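Local coordinates for kinesin-like protein KAR3 (Saccharomyces cerevisiae, PDB 1F9V) that probably hydrolyses ATP to drive movement along microtubules, as a kinesin motor domain with ADP bound at its P-loop, at residues 220-225 with 237-242; 134-139 with 179-184. The protein carries 2 engineered substitutions. All coordinates share one frame; numbering follows the deposited sequence.

Interaction 1: residues 220-225 with 237-242; sequences IFIIHL and YGTLNL
An antiparallel beta-hairpin pairing of F221-L225 with G238-L242 lies in the central mixed sheet of the kinesin motor domain. F221/L242, I223/L240 and L225/G238 are the hydrogen-bonded pairs, with L242 N to F221 O at 2.9 Å and L225 N to G238 O at 2.8 Å. On the face of F221, I223, L225, L240 and L242, I223 CG2 packs on L240 CD1 at 3.9 Å; the same methyl of L240 meets L225 CG, while I223 CD1 touches L242 CD1. On the face of I222 and H224, I222 CG2 rests against T239 CG2 at 3.6 Å. With CG beside its backbone N (chi1 -49°), H224 runs alongside T239, whose OG1 lies in the imidazole plane, at its edge, and hydrogen-bonds ND1 at 3.0 Å. Y237 OH swings over to H224 CB, 3.3 Å away. The other imidazole nitrogen, H224 NE2, bonds E136 OE1, fixing the ring's rotation from both ends. An alanine in place of H224 would probably leave T239 OG1 and the E136 carboxylate without this shared partner and open a gap beside the Y237 hydroxyl. Strands 130-141 and 86-91 flank the hairpin within the sheet, and helix 109-124 packs on the leucine-rich face through I110 and I117.

Interaction 2: residues 134-139 with 179-184; sequences NCEFIE and TNVTSC
E136 lays its CG beside the carbonyl of T182, with CG to O at 3.5 Å, and near CG1 of V181. A bend at chi2 (90°) carries its carboxylate back alongside S183, whose OG donates a 2.7 Å hydrogen bond to OE2 on the anti lone pair. S183 OG reaches this oxygen from a position anti to its own backbone N (chi1 -172°). The other carboxylate oxygen, OE1, is bonded to H224 of strand 218-228, so both oxygens are held and the group's rotation is restricted. The backbones form a single antiparallel bridge where the loop after strand 175-178 joins the edge of strand 130-141: C135 and C184 are a hydrogen-bonded pair, with C135 N to C184 O and C184 N to C135 O both 2.8 Å. S183 CA adds a CA-H...O contact to C135 O at 3.2 Å. Beyond this pair the chains diverge, and a water bridges them, accepting from F137 N at 2.9 Å and donating to T182 O at 2.7 Å. Farther along, V181 CG1 meets I138 CG2 at 3.8 Å, the two side chains crossing at about a right angle. I195 of helix 192-199 packs against C135 and C184.

Overall arrangement
The two contacts lie on one mixed sheet, their centres about 11 Å apart, and touch directly because strands 130-141 and 218-228 are antiparallel neighbours. Both segments of interaction 2 precede those of interaction 1 in the chain. Across the sheet the order runs from the 184-185 strand through 130-141 and 218-228 to 235-244, which lies next to 86-91, the strand leading into the P-loop. Interaction 2 therefore extends the sheet outward beyond the hairpin of interaction 1, in which the side chain of L242 is about 10 Å from a bound ADP. A chain of polar side chains, S183, E136, H224 and T239, runs through both contacts.

Interaction 1: residues 220-225 with 237-242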
ATOM      1  N   ILE A 220      -6.237   5.861  -3.987  1.00  9.51           N
ATOM      2  CA  ILE A 220      -5.355   6.466  -2.998  1.00  9.54           C
ATOM      3  C   ILE A 220      -6.077   7.319  -1.962  1.00  9.86           C
ATOM      4  O   ILE A 220      -6.725   8.306  -2.304  1.00  9.96           O
ATOM      5  CB  ILE A 220      -4.282   7.339  -3.713  1.00 10.48           C
ATOM      6  CG1 ILE A 220      -3.606   6.518  -4.815  1.00 11.74           C
ATOM      7  CG2 ILE A 220      -3.247   7.836  -2.718  1.00 11.21           C
ATOM      8  CD1 ILE A 220      -3.542   7.209  -6.151  1.00 14.90           C
ATOM      9  N   PHE A 221      -5.970   6.922  -0.697  1.00  9.70           N
ATOM     10  CA  PHE A 221      -6.586   7.661   0.403  1.00  9.20           C
ATOM     11  C   PHE A 221      -5.465   8.494   1.029  1.00  9.39           C
ATOM     12  O   PHE A 221      -4.519   7.962   1.614  1.00  9.09           O
ATOM     13  CB  PHE A 221      -7.185   6.685   1.425  1.00 10.62           C
ATOM     14  CG  PHE A 221      -8.202   7.306   2.340  1.00 12.01           C
ATOM     15  CD1 PHE A 221      -7.801   7.982   3.485  1.00 13.12           C
ATOM     16  CD2 PHE A 221      -9.563   7.214   2.059  1.00 14.10           C
ATOM     17  CE1 PHE A 221      -8.740   8.563   4.341  1.00 13.66           C
ATOM     18  CE2 PHE A 221     -10.512   7.793   2.909  1.00 13.55           C
ATOM     19  CZ  PHE A 221     -10.093   8.469   4.052  1.00 12.47           C
ATOM     20  N   ILE A 222      -5.571   9.812   0.892  1.00  8.75           N
ATOM     21  CA  ILE A 222      -4.552  10.715   1.409  1.00  8.86           C
ATOM     22  C   ILE A 222      -5.023  11.415   2.669  1.00  8.58           C
ATOM     23  O   ILE A 222      -6.108  11.993   2.698  1.00  9.84           O
ATOM     24  CB  ILE A 222      -4.165  11.774   0.341  1.00 10.27           C
ATOM     25  CG1 ILE A 222      -3.746  11.070  -0.955  1.00 10.57           C
ATOM     26  CG2 ILE A 222      -3.040  12.651   0.859  1.00  9.69           C
ATOM     27  CD1 ILE A 222      -3.544  11.999  -2.149  1.00 12.48           C
ATOM     28  N   ILE A 223      -4.195  11.354   3.704  1.00  7.98           N
ATOM     29  CA  ILE A 223      -4.496  11.964   4.993  1.00 10.10           C
ATOM     30  C   ILE A 223      -3.391  12.942   5.378  1.00 10.47           C
ATOM     31  O   ILE A 223      -2.207  12.606   5.321  1.00 11.51           O
ATOM     32  CB  ILE A 223      -4.578  10.895   6.108  1.00 10.39           C
ATOM     33  CG1 ILE A 223      -5.744   9.940   5.835  1.00 11.76           C
ATOM     34  CG2 ILE A 223      -4.710  11.571   7.470  1.00 10.99           C
ATOM     35  CD1 ILE A 223      -5.581   8.570   6.474  1.00 13.26           C
ATOM     36  N   HIS A 224      -3.779  14.152   5.772  1.00 10.32           N
ATOM     37  CA  HIS A 224      -2.805  15.154   6.193  1.00 10.81           C
ATOM     38  C   HIS A 224      -2.999  15.428   7.682  1.00 11.51           C
ATOM     39  O   HIS A 224      -4.118  15.669   8.136  1.00 12.21           O
ATOM     40  CB  HIS A 224      -2.990  16.441   5.386  1.00 10.97           C
ATOM     41  CG  HIS A 224      -3.065  16.216   3.908  1.00 10.31           C
ATOM     42  ND1 HIS A 224      -1.953  15.943   3.140  1.00 11.93           N
ATOM     43  CD2 HIS A 224      -4.119  16.207   3.061  1.00 11.25           C
ATOM     44  CE1 HIS A 224      -2.319  15.779   1.882  1.00 11.77           C
ATOM     45  NE2 HIS A 224      -3.627  15.933   1.806  1.00 13.04           N
ATOM     46  N   LEU A 225      -1.912  15.359   8.442  1.00 12.72           N
ATOM     47  CA  LEU A 225      -1.968  15.609   9.877  1.00 13.76           C
ATOM     48  C   LEU A 225      -1.220  16.892  10.162  1.00 15.23           C
ATOM     49  O   LEU A 225       0.010  16.922  10.081  1.00 14.31           O
ATOM     50  CB  LEU A 225      -1.298  14.482  10.665  1.00 15.39           C
ATOM     51  CG  LEU A 225      -1.803  13.051  10.518  1.00 17.51           C
ATOM     52  CD1 LEU A 225      -1.113  12.189  11.568  1.00 17.35           C
ATOM     53  CD2 LEU A 225      -3.315  12.999  10.685  1.00 18.02           C
ATOM     54  N   TYR A 237       3.860  18.606  10.254  1.00 17.56           N
ATOM     55  CA  TYR A 237       2.989  18.266   9.137  1.00 14.84           C
ATOM     56  C   TYR A 237       3.427  16.943   8.527  1.00 13.22           C
ATOM     57  O   TYR A 237       4.586  16.775   8.168  1.00 12.94           O
ATOM     58  CB  TYR A 237       3.034  19.360   8.070  1.00 12.72           C
ATOM     59  CG  TYR A 237       1.895  19.278   7.081  1.00 14.07           C
ATOM     60  CD1 TYR A 237       0.639  19.813   7.381  1.00 13.03           C
ATOM     61  CD2 TYR A 237       2.067  18.658   5.844  1.00 13.61           C
ATOM     62  CE1 TYR A 237      -0.414  19.735   6.469  1.00 14.11           C
ATOM     63  CE2 TYR A 237       1.022  18.577   4.929  1.00 14.13           C
ATOM     64  CZ  TYR A 237      -0.212  19.116   5.245  1.00 13.70           C
ATOM     65  OH  TYR A 237      -1.228  19.053   4.324  1.00 15.63           O
ATOM     66  N   GLY A 238       2.497  16.005   8.423  1.00 11.69           N
ATOM     67  CA  GLY A 238       2.818  14.709   7.854  1.00 12.04           C
ATOM     68  C   GLY A 238       1.675  14.218   6.998  1.00 11.25           C
ATOM     69  O   GLY A 238       0.512  14.484   7.298  1.00 12.76           O
ATOM     70  N   THR A 239       1.998  13.501   5.929  1.00 10.03           N
ATOM     71  CA  THR A 239       0.969  12.988   5.038  1.00 10.56           C
ATOM     72  C   THR A 239       1.040  11.463   4.914  1.00  9.79           C
ATOM     73  O   THR A 239       2.122  10.891   4.799  1.00 10.04           O
ATOM     74  CB  THR A 239       1.103  13.622   3.632  1.00  9.12           C
ATOM     75  OG1 THR A 239       0.890  15.039   3.732  1.00 11.45           O
ATOM     76  CG2 THR A 239       0.090  13.039   2.675  1.00  9.07           C
ATOM     77  N   LEU A 240      -0.123  10.825   4.966  1.00  9.20           N
ATOM     78  CA  LEU A 240      -0.220   9.380   4.818  1.00  8.99           C
ATOM     79  C   LEU A 240      -0.931   9.097   3.513  1.00  8.63           C
ATOM     80  O   LEU A 240      -1.979   9.680   3.226  1.00  8.35           O
ATOM     81  CB  LEU A 240      -1.019   8.762   5.965  1.00  9.86           C
ATOM     82  CG  LEU A 240      -0.413   8.970   7.348  1.00 12.11           C
ATOM     83  CD1 LEU A 240      -1.230  10.031   8.079  1.00 13.24           C
ATOM     84  CD2 LEU A 240      -0.383   7.647   8.117  1.00 12.70           C
ATOM     85  N   ASN A 241      -0.349   8.207   2.716  1.00  7.05           N
ATOM     86  CA  ASN A 241      -0.935   7.830   1.442  1.00  7.16           C
ATOM     87  C   ASN A 241      -1.174   6.331   1.506  1.00  6.46           C
ATOM     88  O   ASN A 241      -0.229   5.544   1.470  1.00  8.14           O
ATOM     89  CB  ASN A 241       0.023   8.189   0.305  1.00  8.34           C
ATOM     90  CG  ASN A 241       0.490   9.628   0.385  1.00  8.06           C
ATOM     91  OD1 ASN A 241      -0.181  10.531  -0.118  1.00  9.75           O
ATOM     92  ND2 ASN A 241       1.627   9.852   1.033  1.00  7.46           N
ATOM     93  N   LEU A 242      -2.443   5.961   1.634  1.00  6.91           N
ATOM     94  CA  LEU A 242      -2.861   4.559   1.742  1.00  6.83           C
ATOM     95  C   LEU A 242      -3.410   4.122   0.388  1.00  6.50           C
ATOM     96  O   LEU A 242      -4.511   4.500  -0.010  1.00  7.18           O
ATOM     97  CB  LEU A 242      -3.900   4.438   2.867  1.00  7.61           C
ATOM     98  CG  LEU A 242      -3.476   5.193   4.140  1.00 11.21           C
ATOM     99  CD1 LEU A 242      -4.520   5.024   5.228  1.00 11.27           C
ATOM    100  CD2 LEU A 242      -2.122   4.685   4.619  1.00 10.53           C
TER

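Interaction 2: residues 134-139 with 179-184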
ATOM      1  N   ASN A 134      -7.273  16.419   7.542  1.00 12.85           N
ATOM      2  CA  ASN A 134      -8.062  16.578   6.332  1.00 13.02           C
ATOM      3  C   ASN A 134      -7.621  15.493   5.350  1.00 13.18           C
ATOM      4  O   ASN A 134      -6.485  15.023   5.405  1.00 14.87           O
ATOM      5  CB  ASN A 134      -7.923  18.000   5.755  1.00 12.91           C
ATOM      6  CG  ASN A 134      -6.578  18.261   5.124  1.00 12.28           C
ATOM      7  OD1 ASN A 134      -6.474  18.411   3.900  1.00 17.40           O
ATOM      8  ND2 ASN A 134      -5.540  18.339   5.945  1.00 11.46           N
ATOM      9  N   CYS A 135      -8.523  15.077   4.474  1.00 12.58           N
ATOM     10  CA  CYS A 135      -8.197  14.006   3.545  1.00 12.74           C
ATOM     11  C   CYS A 135      -8.762  14.168   2.147  1.00 12.92           C
ATOM     12  O   CYS A 135      -9.647  14.989   1.901  1.00 13.11           O
ATOM     13  CB  CYS A 135      -8.700  12.676   4.119  1.00 14.68           C
ATOM     14  SG  CYS A 135     -10.520  12.535   4.206  1.00 17.52           S
ATOM     15  N   GLU A 136      -8.231  13.360   1.237  1.00 10.49           N
ATOM     16  CA  GLU A 136      -8.678  13.314  -0.143  1.00 10.00           C
ATOM     17  C   GLU A 136      -8.724  11.830  -0.484  1.00  8.99           C
ATOM     18  O   GLU A 136      -7.992  11.030   0.107  1.00  9.06           O
ATOM     19  CB  GLU A 136      -7.687  14.010  -1.080  1.00 10.41           C
ATOM     20  CG  GLU A 136      -7.519  15.501  -0.840  1.00 13.09           C
ATOM     21  CD  GLU A 136      -6.415  15.797   0.150  1.00 14.72           C
ATOM     22  OE1 GLU A 136      -5.325  15.205   0.013  1.00 15.82           O
ATOM     23  OE2 GLU A 136      -6.630  16.616   1.068  1.00 15.72           O
ATOM     24  N   PHE A 137      -9.595  11.469  -1.415  1.00  8.95           N
ATOM     25  CA  PHE A 137      -9.721  10.085  -1.862  1.00  9.80           C
ATOM     26  C   PHE A 137      -9.820  10.147  -3.376  1.00  9.51           C
ATOM     27  O   PHE A 137     -10.836  10.586  -3.934  1.00  9.83           O
ATOM     28  CB  PHE A 137     -10.972   9.425  -1.261  1.00 10.50           C
ATOM     29  CG  PHE A 137     -10.962   7.916  -1.320  1.00 12.03           C
ATOM     30  CD1 PHE A 137      -9.809   7.213  -1.662  1.00 12.60           C
ATOM     31  CD2 PHE A 137     -12.118   7.201  -1.039  1.00 13.37           C
ATOM     32  CE1 PHE A 137      -9.811   5.815  -1.722  1.00 13.08           C
ATOM     33  CE2 PHE A 137     -12.130   5.809  -1.096  1.00 14.31           C
ATOM     34  CZ  PHE A 137     -10.972   5.119  -1.438  1.00 14.23           C
ATOM     35  N   ILE A 138      -8.750   9.724  -4.039  1.00  8.88           N
ATOM     36  CA  ILE A 138      -8.701   9.756  -5.487  1.00  9.04           C
ATOM     37  C   ILE A 138      -8.354   8.392  -6.050  1.00 10.62           C
ATOM     38  O   ILE A 138      -8.030   7.461  -5.315  1.00  9.79           O
ATOM     39  CB  ILE A 138      -7.619  10.758  -5.989  1.00 10.76           C
ATOM     40  CG1 ILE A 138      -6.227  10.278  -5.564  1.00 10.68           C
ATOM     41  CG2 ILE A 138      -7.882  12.159  -5.420  1.00 10.91           C
ATOM     42  CD1 ILE A 138      -5.073  11.004  -6.244  1.00 11.61           C
ATOM     43  N   GLU A 139      -8.432   8.286  -7.368  1.00 11.06           N
ATOM     44  CA  GLU A 139      -8.053   7.065  -8.044  1.00 11.31           C
ATOM     45  C   GLU A 139      -7.285   7.482  -9.289  1.00 11.84           C
ATOM     46  O   GLU A 139      -7.489   8.575  -9.818  1.00 11.31           O
ATOM     47  CB  GLU A 139      -9.284   6.239  -8.434  1.00 13.64           C
ATOM     48  CG  GLU A 139      -9.750   6.480  -9.849  1.00 17.88           C
ATOM     49  CD  GLU A 139     -10.958   5.651 -10.231  1.00 19.96           C
ATOM     50  OE1 GLU A 139     -11.337   4.733  -9.469  1.00 22.32           O
ATOM     51  OE2 GLU A 139     -11.529   5.928 -11.305  1.00 21.19           O
ATOM     52  N   THR A 179      -5.035  20.077  -8.006  1.00 13.09           N
ATOM     53  CA  THR A 179      -6.076  21.066  -8.242  1.00 13.87           C
ATOM     54  C   THR A 179      -7.453  20.458  -8.483  1.00 14.38           C
ATOM     55  O   THR A 179      -7.589  19.389  -9.091  1.00 14.42           O
ATOM     56  CB  THR A 179      -5.721  21.964  -9.435  1.00 13.26           C
ATOM     57  OG1 THR A 179      -5.728  21.188 -10.634  1.00 13.45           O
ATOM     58  CG2 THR A 179      -4.351  22.572  -9.248  1.00 13.33           C
ATOM     59  N   ASN A 180      -8.466  21.154  -7.977  1.00 14.60           N
ATOM     60  CA  ASN A 180      -9.858  20.755  -8.124  1.00 15.48           C
ATOM     61  C   ASN A 180     -10.208  19.381  -7.566  1.00 15.49           C
ATOM     62  O   ASN A 180     -11.073  18.694  -8.103  1.00 16.28           O
ATOM     63  CB  ASN A 180     -10.254  20.837  -9.596  1.00 18.13           C
ATOM     64  CG  ASN A 180     -10.035  22.224 -10.170  1.00 20.70           C
ATOM     65  OD1 ASN A 180     -10.441  23.226  -9.571  1.00 22.22           O
ATOM     66  ND2 ASN A 180      -9.381  22.292 -11.325  1.00 21.30           N
ATOM     67  N   VAL A 181      -9.534  18.991  -6.487  1.00 14.46           N
ATOM     68  CA  VAL A 181      -9.798  17.713  -5.843  1.00 14.34           C
ATOM     69  C   VAL A 181     -10.377  18.002  -4.473  1.00 13.79           C
ATOM     70  O   VAL A 181      -9.773  18.713  -3.673  1.00 15.36           O
ATOM     71  CB  VAL A 181      -8.520  16.875  -5.666  1.00 15.26           C
ATOM     72  CG1 VAL A 181      -8.774  15.750  -4.655  1.00 15.34           C
ATOM     73  CG2 VAL A 181      -8.085  16.307  -7.014  1.00 16.18           C
ATOM     74  N   THR A 182     -11.555  17.452  -4.213  1.00 12.82           N
ATOM     75  CA  THR A 182     -12.228  17.654  -2.941  1.00 14.43           C
ATOM     76  C   THR A 182     -11.397  17.215  -1.741  1.00 14.77           C
ATOM     77  O   THR A 182     -10.835  16.116  -1.729  1.00 14.25           O
ATOM     78  CB  THR A 182     -13.556  16.879  -2.903  1.00 13.76           C
ATOM     79  OG1 THR A 182     -14.344  17.232  -4.040  1.00 16.81           O
ATOM     80  CG2 THR A 182     -14.327  17.197  -1.636  1.00 14.73           C
ATOM     81  N   SER A 183     -11.299  18.084  -0.742  1.00 14.91           N
ATOM     82  CA  SER A 183     -10.593  17.741   0.486  1.00 15.70           C
ATOM     83  C   SER A 183     -11.614  17.883   1.607  1.00 16.38           C
ATOM     84  O   SER A 183     -12.430  18.808   1.603  1.00 17.09           O
ATOM     85  CB  SER A 183      -9.399  18.656   0.735  1.00 15.39           C
ATOM     86  OG  SER A 183      -8.640  18.181   1.839  1.00 14.72           O
ATOM     87  N   CYS A 184     -11.573  16.963   2.561  1.00 16.49           N
ATOM     88  CA  CYS A 184     -12.525  16.968   3.661  1.00 18.23           C
ATOM     89  C   CYS A 184     -11.880  16.958   5.034  1.00 18.07           C
ATOM     90  O   CYS A 184     -10.870  16.289   5.262  1.00 17.88           O
ATOM     91  CB  CYS A 184     -13.451  15.755   3.546  1.00 19.11           C
ATOM     92  SG  CYS A 184     -14.326  15.644   1.979  1.00 26.05           S
TER
HETATM   93  O   HOH W   1     -10.956  13.613  -2.841  1.00 10.80           O